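Local coordinates for beta-galactosidase (Streptococcus pneumoniae, PDB 4CU9), which hydrolyses terminal beta-galactosides as a multidomain pneumococcal enzyme, the fragment here being a carbohydrate-binding module that probably recognises galactose-containing glycans, at residues Q18-I27 with V110-Y120; Y37-R48 with V174-L182. One frame throughout, in Å; residues are numbered along the deposited sequence.

Contact 1. Residues Q18-I27 with V110-Y120; sequences QAFASATNDI and VPTYYSNYQAY. With EDO (1,2-ethanediol), chain D.
Ser22 lies against the ring of Tyr117: its CA sits over one face, 3.6 Å from the ring centroid, which meets the geometry of a CH-pi contact. With 83 Å² covered, Ser22 also works through its carbonyl, since Gln118 N reaches Ser22 O at 3.0 Å in the carbonyl plane, on a lone pair, and a bridging water donates to the same oxygen. Its hydroxyl turns to Ser63 N.

Tyr114 is next, with 71 Å². Gln18 NE2 stands 3.2 Å above the plane of this ring, offset toward the rim, and the amide is tilted 38° from it. The bend of the Gln18 chain at chi2 (62°) brings the amide back over its own strand, where NE2 donates almost straight (170°) to Ala19 O at 2.9 Å; Asp36 binds both NE2 and Tyr114 OH. The carbonyl of Tyr114 receives Ala21 N.

Ser115, with 65 Å² buried, engages both of its oxygens. Thr24 OG1 donates to Ser115 O at 2.7 Å, and Ser115 OG donates to the syn lone pair of Asp26 OD2 at 2.6 Å. Alongside, Asn116 OD1 accepts from Thr24 N at 2.9 Å, with the donor well above the amide carbonyl plane.

The 110-120 loop and its short helix 117-120 thus pack on strand 18-21 and the turn after it. That strand pairs antiparallel with strand 61-70, while Trp49 of strand 49-50 touches Ala21 and donates to Thr24 OG1.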
# COMPACT_ATOMS: atom_id res chain seq x y z
N GLN A 18 -3.38 1.81 10.29
CA GLN A 18 -2.73 2.96 9.66
C GLN A 18 -2.14 2.61 8.31
O GLN A 18 -1.26 1.74 8.22
CB GLN A 18 -1.60 3.48 10.58
CG GLN A 18 -0.86 4.67 9.99
CD GLN A 18 -1.79 5.88 9.80
OE1 GLN A 18 -2.31 6.41 10.77
NE2 GLN A 18 -2.04 6.26 8.55
N ALA A 19 -2.62 3.29 7.26
CA ALA A 19 -2.12 3.07 5.94
C ALA A 19 -0.79 3.78 5.84
O ALA A 19 -0.55 4.76 6.55
CB ALA A 19 -3.09 3.58 4.89
N PHE A 20 0.10 3.23 5.03
CA PHE A 20 1.42 3.85 4.80
C PHE A 20 1.87 3.65 3.38
O PHE A 20 1.46 2.67 2.70
CB PHE A 20 2.48 3.36 5.80
CG PHE A 20 2.87 1.94 5.59
CD1 PHE A 20 2.14 0.93 6.15
CD2 PHE A 20 3.90 1.65 4.74
CE1 PHE A 20 2.50 -0.40 5.90
CE2 PHE A 20 4.25 0.34 4.47
CZ PHE A 20 3.54 -0.67 5.04
N ALA A 21 2.80 4.52 2.96
CA ALA A 21 3.45 4.39 1.67
C ALA A 21 4.89 4.89 1.62
O ALA A 21 5.27 5.78 2.37
CB ALA A 21 2.62 5.05 0.57
N SER A 22 5.68 4.27 0.76
CA SER A 22 7.04 4.74 0.51
C SER A 22 7.07 6.18 -0.04
O SER A 22 8.00 6.94 0.28
CB SER A 22 7.79 3.78 -0.42
OG SER A 22 7.19 3.65 -1.69
N ALA A 23 6.12 6.49 -0.92
CA ALA A 23 5.94 7.83 -1.47
C ALA A 23 4.49 8.15 -1.76
O ALA A 23 3.73 7.26 -2.06
CB ALA A 23 6.73 8.00 -2.75
N THR A 24 4.11 9.44 -1.70
CA THR A 24 2.74 9.82 -1.96
C THR A 24 2.76 11.23 -2.54
O THR A 24 3.57 12.06 -2.12
CB THR A 24 1.88 9.82 -0.67
OG1 THR A 24 1.80 8.51 -0.09
CG2 THR A 24 0.48 10.34 -0.89
N ASN A 25 1.86 11.49 -3.49
CA ASN A 25 1.63 12.83 -4.04
C ASN A 25 0.75 13.66 -3.10
O ASN A 25 -0.40 13.98 -3.41
CB ASN A 25 1.01 12.70 -5.42
CG ASN A 25 0.68 14.02 -6.05
OD1 ASN A 25 1.47 14.96 -6.02
ND2 ASN A 25 -0.48 14.09 -6.66
N ASP A 26 1.27 13.97 -1.93
CA ASP A 26 0.53 14.78 -0.94
C ASP A 26 1.35 15.97 -0.45
O ASP A 26 1.04 16.54 0.59
CB ASP A 26 0.07 13.93 0.26
CG ASP A 26 1.23 13.32 1.03
OD1 ASP A 26 2.41 13.60 0.70
OD2 ASP A 26 0.93 12.60 2.01
N ILE A 27 2.41 16.31 -1.18
CA ILE A 27 3.31 17.38 -0.77
C ILE A 27 2.87 18.73 -1.35
O ILE A 27 2.85 19.74 -0.65
CB ILE A 27 4.74 17.08 -1.27
CG1 ILE A 27 5.28 15.77 -0.67
CG2 ILE A 27 5.67 18.23 -0.94
CD1 ILE A 27 5.06 15.69 0.83
N VAL A 110 4.66 3.63 14.17
CA VAL A 110 4.13 4.27 12.96
C VAL A 110 5.10 5.38 12.57
O VAL A 110 5.47 6.21 13.41
CB VAL A 110 2.74 4.88 13.19
CG1 VAL A 110 2.32 5.67 11.97
CG2 VAL A 110 1.73 3.76 13.47
N PRO A 111 5.53 5.41 11.29
CA PRO A 111 6.37 6.49 10.89
C PRO A 111 5.69 7.87 11.10
O PRO A 111 4.45 8.01 10.97
CB PRO A 111 6.56 6.26 9.40
CG PRO A 111 6.35 4.78 9.18
CD PRO A 111 5.31 4.41 10.21
N THR A 112 6.49 8.86 11.43
CA THR A 112 5.96 10.22 11.41
C THR A 112 5.50 10.58 9.99
O THR A 112 4.37 11.04 9.78
CB THR A 112 7.02 11.22 11.90
OG1 THR A 112 7.32 10.91 13.26
CG2 THR A 112 6.46 12.63 11.83
N TYR A 113 6.36 10.33 9.03
CA TYR A 113 6.08 10.59 7.62
C TYR A 113 5.60 9.31 6.99
O TYR A 113 6.28 8.72 6.15
CB TYR A 113 7.33 11.12 6.92
CG TYR A 113 7.68 12.55 7.36
CD1 TYR A 113 7.09 13.64 6.76
CD2 TYR A 113 8.59 12.79 8.39
CE1 TYR A 113 7.38 14.94 7.15
CE2 TYR A 113 8.90 14.09 8.79
CZ TYR A 113 8.29 15.16 8.18
OH TYR A 113 8.55 16.46 8.55
N TYR A 114 4.41 8.88 7.43
CA TYR A 114 3.92 7.56 7.04
C TYR A 114 3.50 7.50 5.56
O TYR A 114 3.43 6.42 5.01
CB TYR A 114 2.81 7.09 7.97
CG TYR A 114 1.61 7.98 8.04
CD1 TYR A 114 0.63 7.93 7.06
CD2 TYR A 114 1.42 8.87 9.11
CE1 TYR A 114 -0.49 8.71 7.11
CE2 TYR A 114 0.28 9.64 9.19
CZ TYR A 114 -0.67 9.57 8.17
OH TYR A 114 -1.81 10.33 8.22
N SER A 115 3.29 8.64 4.91
CA SER A 115 2.96 8.67 3.47
C SER A 115 4.18 8.81 2.57
O SER A 115 4.08 8.67 1.34
CB SER A 115 2.01 9.81 3.16
OG SER A 115 2.71 11.04 3.18
N ASN A 116 5.33 9.10 3.16
CA ASN A 116 6.53 9.36 2.40
C ASN A 116 7.76 8.91 3.18
O ASN A 116 8.73 9.66 3.35
CB ASN A 116 6.62 10.85 2.06
CG ASN A 116 5.87 11.20 0.82
OD1 ASN A 116 6.27 10.82 -0.25
ND2 ASN A 116 4.76 11.92 0.96
N TYR A 117 7.76 7.64 3.61
CA TYR A 117 8.84 7.20 4.47
C TYR A 117 10.15 7.16 3.75
O TYR A 117 11.19 7.35 4.38
CB TYR A 117 8.54 5.89 5.19
CG TYR A 117 8.49 4.64 4.38
CD1 TYR A 117 9.64 4.10 3.79
CD2 TYR A 117 7.29 3.99 4.20
CE1 TYR A 117 9.59 2.91 3.05
CE2 TYR A 117 7.23 2.82 3.46
CZ TYR A 117 8.37 2.29 2.90
OH TYR A 117 8.28 1.13 2.16
N GLN A 118 10.15 6.93 2.43
CA GLN A 118 11.43 6.78 1.74
C GLN A 118 12.25 8.06 1.74
O GLN A 118 13.45 8.02 2.06
CB GLN A 118 11.28 6.27 0.32
CG GLN A 118 12.59 5.72 -0.20
CD GLN A 118 12.38 4.70 -1.27
OE1 GLN A 118 11.93 5.02 -2.36
NE2 GLN A 118 12.71 3.47 -0.98
N ALA A 119 11.60 9.17 1.43
CA ALA A 119 12.24 10.50 1.33
C ALA A 119 12.40 11.15 2.69
O ALA A 119 13.39 11.82 2.96
CB ALA A 119 11.42 11.41 0.45
N TYR A 120 11.41 10.95 3.55
CA TYR A 120 11.33 11.77 4.75
C TYR A 120 11.60 11.05 6.04
O TYR A 120 11.76 11.69 7.07
CB TYR A 120 9.97 12.43 4.81
CG TYR A 120 9.80 13.47 3.74
CD1 TYR A 120 10.78 14.45 3.50
CD2 TYR A 120 8.67 13.47 2.95
CE1 TYR A 120 10.60 15.41 2.52
CE2 TYR A 120 8.50 14.41 1.96
CZ TYR A 120 9.45 15.38 1.75
OH TYR A 120 9.21 16.29 0.76
C1 EDO D . 11.56 0.19 0.56
O1 EDO D . 10.13 0.42 0.49
C2 EDO D . 11.98 -1.13 1.21
O2 EDO D . 11.80 -2.20 0.30
O HOH W 1 9.15 9.23 -0.17
O HOH W 2 8.73 4.92 -3.33

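Contact 2. Residues Y37-R48 with V174-L182. With CA (calcium ion), chain C.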
# COMPACT_ATOMS: atom_id res chain seq x y z
N TYR A 37 -6.57 7.51 2.37
CA TYR A 37 -7.71 7.06 1.58
C TYR A 37 -7.65 5.57 1.24
O TYR A 37 -8.67 5.02 0.82
CB TYR A 37 -7.85 7.86 0.29
CG TYR A 37 -8.15 9.33 0.46
CD1 TYR A 37 -8.86 9.78 1.56
CD2 TYR A 37 -7.72 10.27 -0.47
CE1 TYR A 37 -9.14 11.13 1.74
CE2 TYR A 37 -8.03 11.63 -0.31
CZ TYR A 37 -8.74 12.04 0.81
OH TYR A 37 -9.05 13.39 1.05
N LEU A 38 -6.50 4.93 1.48
CA LEU A 38 -6.34 3.50 1.23
C LEU A 38 -7.19 2.60 2.12
O LEU A 38 -7.58 1.51 1.68
CB LEU A 38 -4.91 3.05 1.42
CG LEU A 38 -3.88 3.40 0.35
CD1 LEU A 38 -2.55 2.78 0.75
CD2 LEU A 38 -4.30 2.87 -1.00
N ASN A 39 -7.44 3.01 3.35
CA ASN A 39 -8.23 2.16 4.26
C ASN A 39 -9.38 2.84 4.94
O ASN A 39 -9.67 2.55 6.10
CB ASN A 39 -7.32 1.48 5.29
CG ASN A 39 -6.70 2.46 6.26
OD1 ASN A 39 -6.56 3.62 5.95
ND2 ASN A 39 -6.32 1.98 7.45
N ASP A 40 -10.07 3.72 4.23
CA ASP A 40 -11.19 4.46 4.82
C ASP A 40 -12.54 3.83 4.50
O ASP A 40 -13.58 4.39 4.81
CB ASP A 40 -11.14 5.93 4.38
CG ASP A 40 -11.33 6.10 2.91
OD1 ASP A 40 -11.44 5.13 2.12
OD2 ASP A 40 -11.36 7.25 2.49
N GLY A 41 -12.55 2.68 3.84
CA GLY A 41 -13.81 2.07 3.45
C GLY A 41 -14.50 2.68 2.25
O GLY A 41 -15.46 2.11 1.74
N ASP A 42 -14.01 3.85 1.80
CA ASP A 42 -14.63 4.61 0.74
C ASP A 42 -14.05 4.15 -0.60
O ASP A 42 -12.85 3.90 -0.70
CB ASP A 42 -14.42 6.12 0.96
CG ASP A 42 -14.72 6.93 -0.27
OD1 ASP A 42 -15.89 7.32 -0.46
OD2 ASP A 42 -13.80 7.15 -1.10
N HIS A 43 -14.90 4.05 -1.61
CA HIS A 43 -14.47 3.65 -2.94
C HIS A 43 -14.73 4.73 -3.99
O HIS A 43 -14.88 4.43 -5.14
CB HIS A 43 -15.08 2.30 -3.32
CG HIS A 43 -14.58 1.16 -2.48
ND1 HIS A 43 -13.57 0.31 -2.89
CD2 HIS A 43 -14.93 0.76 -1.24
CE1 HIS A 43 -13.32 -0.57 -1.93
NE2 HIS A 43 -14.13 -0.32 -0.92
N SER A 44 -14.72 6.01 -3.58
CA SER A 44 -14.86 7.11 -4.51
C SER A 44 -13.57 7.27 -5.31
O SER A 44 -12.47 7.31 -4.74
CB SER A 44 -15.11 8.43 -3.75
OG SER A 44 -16.16 8.30 -2.81
N GLU A 45 -13.70 7.43 -6.62
CA GLU A 45 -12.57 7.68 -7.52
C GLU A 45 -11.81 8.95 -7.20
O GLU A 45 -10.62 9.06 -7.52
CB GLU A 45 -13.03 7.68 -8.99
CG GLU A 45 -13.66 6.36 -9.38
CD GLU A 45 -13.89 6.18 -10.87
OE1 GLU A 45 -13.66 7.12 -11.66
OE2 GLU A 45 -14.32 5.06 -11.24
N ASN A 46 -12.48 9.88 -6.53
CA ASN A 46 -11.86 11.17 -6.19
C ASN A 46 -11.14 11.19 -4.86
O ASN A 46 -10.60 12.23 -4.48
CB ASN A 46 -12.93 12.26 -6.25
CG ASN A 46 -13.35 12.57 -7.68
OD1 ASN A 46 -14.53 12.53 -8.01
ND2 ASN A 46 -12.37 12.87 -8.52
N ARG A 47 -11.12 10.06 -4.15
CA ARG A 47 -10.34 9.90 -2.94
C ARG A 47 -9.36 8.75 -3.14
O ARG A 47 -9.65 7.60 -2.83
CB ARG A 47 -11.24 9.62 -1.75
CG ARG A 47 -12.16 10.78 -1.37
CD ARG A 47 -13.22 10.36 -0.37
NE ARG A 47 -12.65 9.81 0.88
CZ ARG A 47 -12.36 10.54 1.97
NH1 ARG A 47 -12.55 11.85 1.98
NH2 ARG A 47 -11.88 9.95 3.07
N ARG A 48 -8.19 9.06 -3.67
CA ARG A 48 -7.22 8.02 -3.97
C ARG A 48 -5.85 8.34 -3.38
O ARG A 48 -5.54 9.49 -3.06
CB ARG A 48 -7.12 7.82 -5.47
CG ARG A 48 -6.69 9.08 -6.18
CD ARG A 48 -7.19 9.13 -7.58
NE ARG A 48 -6.72 10.36 -8.22
CZ ARG A 48 -7.51 11.32 -8.69
NH1 ARG A 48 -8.82 11.24 -8.65
NH2 ARG A 48 -6.96 12.38 -9.24
N VAL A 174 1.46 4.83 -9.57
CA VAL A 174 0.39 3.87 -9.24
C VAL A 174 -0.69 4.63 -8.50
O VAL A 174 -0.40 5.56 -7.72
CB VAL A 174 0.93 2.69 -8.39
CG1 VAL A 174 -0.17 1.66 -8.02
CG2 VAL A 174 2.07 2.00 -9.11
N ALA A 175 -1.94 4.23 -8.73
CA ALA A 175 -3.07 4.82 -8.03
C ALA A 175 -4.01 3.77 -7.45
O ALA A 175 -4.29 2.73 -8.09
CB ALA A 175 -3.84 5.76 -8.96
N MET A 176 -4.45 4.01 -6.21
CA MET A 176 -5.33 3.09 -5.52
C MET A 176 -6.39 3.80 -4.74
O MET A 176 -6.15 4.86 -4.12
CB MET A 176 -4.59 2.16 -4.52
CG MET A 176 -3.45 1.36 -5.07
SD MET A 176 -2.76 0.15 -3.91
CE MET A 176 -4.04 -1.05 -3.82
N ILE A 177 -7.56 3.16 -4.73
CA ILE A 177 -8.70 3.67 -3.99
C ILE A 177 -8.89 2.97 -2.66
O ILE A 177 -9.43 3.55 -1.74
CB ILE A 177 -9.96 3.55 -4.88
CG1 ILE A 177 -9.86 4.57 -6.01
CG2 ILE A 177 -11.25 3.77 -4.09
CD1 ILE A 177 -10.74 4.20 -7.20
N GLU A 178 -8.52 1.69 -2.60
CA GLU A 178 -8.64 0.94 -1.37
C GLU A 178 -7.66 -0.22 -1.35
O GLU A 178 -7.36 -0.83 -2.37
CB GLU A 178 -10.08 0.46 -1.14
CG GLU A 178 -10.38 -0.01 0.28
CD GLU A 178 -10.59 1.11 1.29
OE1 GLU A 178 -10.61 2.32 0.90
OE2 GLU A 178 -10.78 0.79 2.48
N MET A 179 -7.17 -0.51 -0.15
CA MET A 179 -6.32 -1.67 0.07
C MET A 179 -6.74 -2.23 1.41
O MET A 179 -6.74 -1.49 2.40
CB MET A 179 -4.86 -1.25 0.11
CG MET A 179 -3.90 -2.31 0.56
SD MET A 179 -2.21 -1.75 0.68
CE MET A 179 -1.79 -1.19 -0.94
N THR A 180 -7.05 -3.52 1.46
CA THR A 180 -7.54 -4.18 2.67
C THR A 180 -6.86 -5.54 2.83
O THR A 180 -6.58 -6.25 1.82
CB THR A 180 -9.07 -4.40 2.58
OG1 THR A 180 -9.71 -3.24 2.06
CG2 THR A 180 -9.65 -4.68 3.92
N PHE A 181 -6.62 -5.91 4.08
CA PHE A 181 -6.15 -7.24 4.44
C PHE A 181 -7.16 -7.86 5.38
O PHE A 181 -7.70 -7.15 6.24
CB PHE A 181 -4.77 -7.17 5.08
CG PHE A 181 -3.75 -6.56 4.16
CD1 PHE A 181 -3.18 -7.31 3.15
CD2 PHE A 181 -3.47 -5.20 4.24
CE1 PHE A 181 -2.27 -6.73 2.28
CE2 PHE A 181 -2.57 -4.61 3.36
CZ PHE A 181 -1.99 -5.38 2.36
N LEU A 182 -7.42 -9.16 5.25
CA LEU A 182 -8.49 -9.78 6.02
C LEU A 182 -8.11 -11.14 6.57
O LEU A 182 -7.26 -11.80 6.02
CB LEU A 182 -9.74 -9.91 5.17
CG LEU A 182 -10.38 -8.63 4.62
CD1 LEU A 182 -11.57 -8.99 3.75
CD2 LEU A 182 -10.82 -7.66 5.72
CA CA C . -10.66 4.37 0.02
O HOH W 3 -11.16 6.31 -1.14
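Glu178 and the 37-48 loop meet at a calcium ion, which Glu178 OE1 binds at 2.2 Å. Ile177 O adds a second ligand from the strand, while the loop supplies Tyr37 O, Asp40 OD1 and Asp42 O; a water oxygen 2.3 Å from the calcium ion completes the six. The close oxygens are therefore held together by the metal: Asp40 OD1 and Glu178 OE1 lie 3.2 Å apart, their carboxylates nearly coplanar.

The other Glu178 oxygen is fixed as well, for Gly41 N donates to OE2 at 2.9 Å from the syn side. A bend at chi2 (78°) curls the Glu178 side chain back toward the loop. One residue on, Met179 N donates to Leu38 O at 2.8 Å. In the second shell, Arg47 grips Asp40 OD2 side-on through NE and NH2, and Asp42 OD2 accepts from the coordinated water.

Farther out, His43 CE1 touches Glu178 CB at 3.5 Å, the imidazole crossing that side chain at about a right angle. Ile177 CG2 presses against His43 CA, and its CD1 reaches Glu45 CA. Leu38 CD2 meets Met176 CB at 3.6 Å.

Opposite His85 the strand carries a classic beta bulge at Ile177 and Glu178, consistent with these consecutive residues offering the ion a carbonyl and a carboxylate. A calcium site joining a loop to a strand in this way is consistent with the structural calcium of many galactose-binding-like beta-sandwich modules.

Overall arrangement
From the N terminus, the chain enters contact 1 through residues 18-27 and then contact 2 through 37-48; it returns to contact 1 at 110-120 and to contact 2 at 174-182. Each contact opens before the other closes, so the two closures cross. Contact 1 closes a loop of 82 intervening residues containing strand but no helix, and contact 2 one of 125. Their centres lie about 16 Å apart, yet they touch where Ala19 CB packs 3.6 Å from Asn39 OD1. The two attach to one beta sheet: contact 1 fastens the 110-120 loop to strand 18-21, whereas contact 2 joins the calcium-binding loop to strand 173-182, late in the chain.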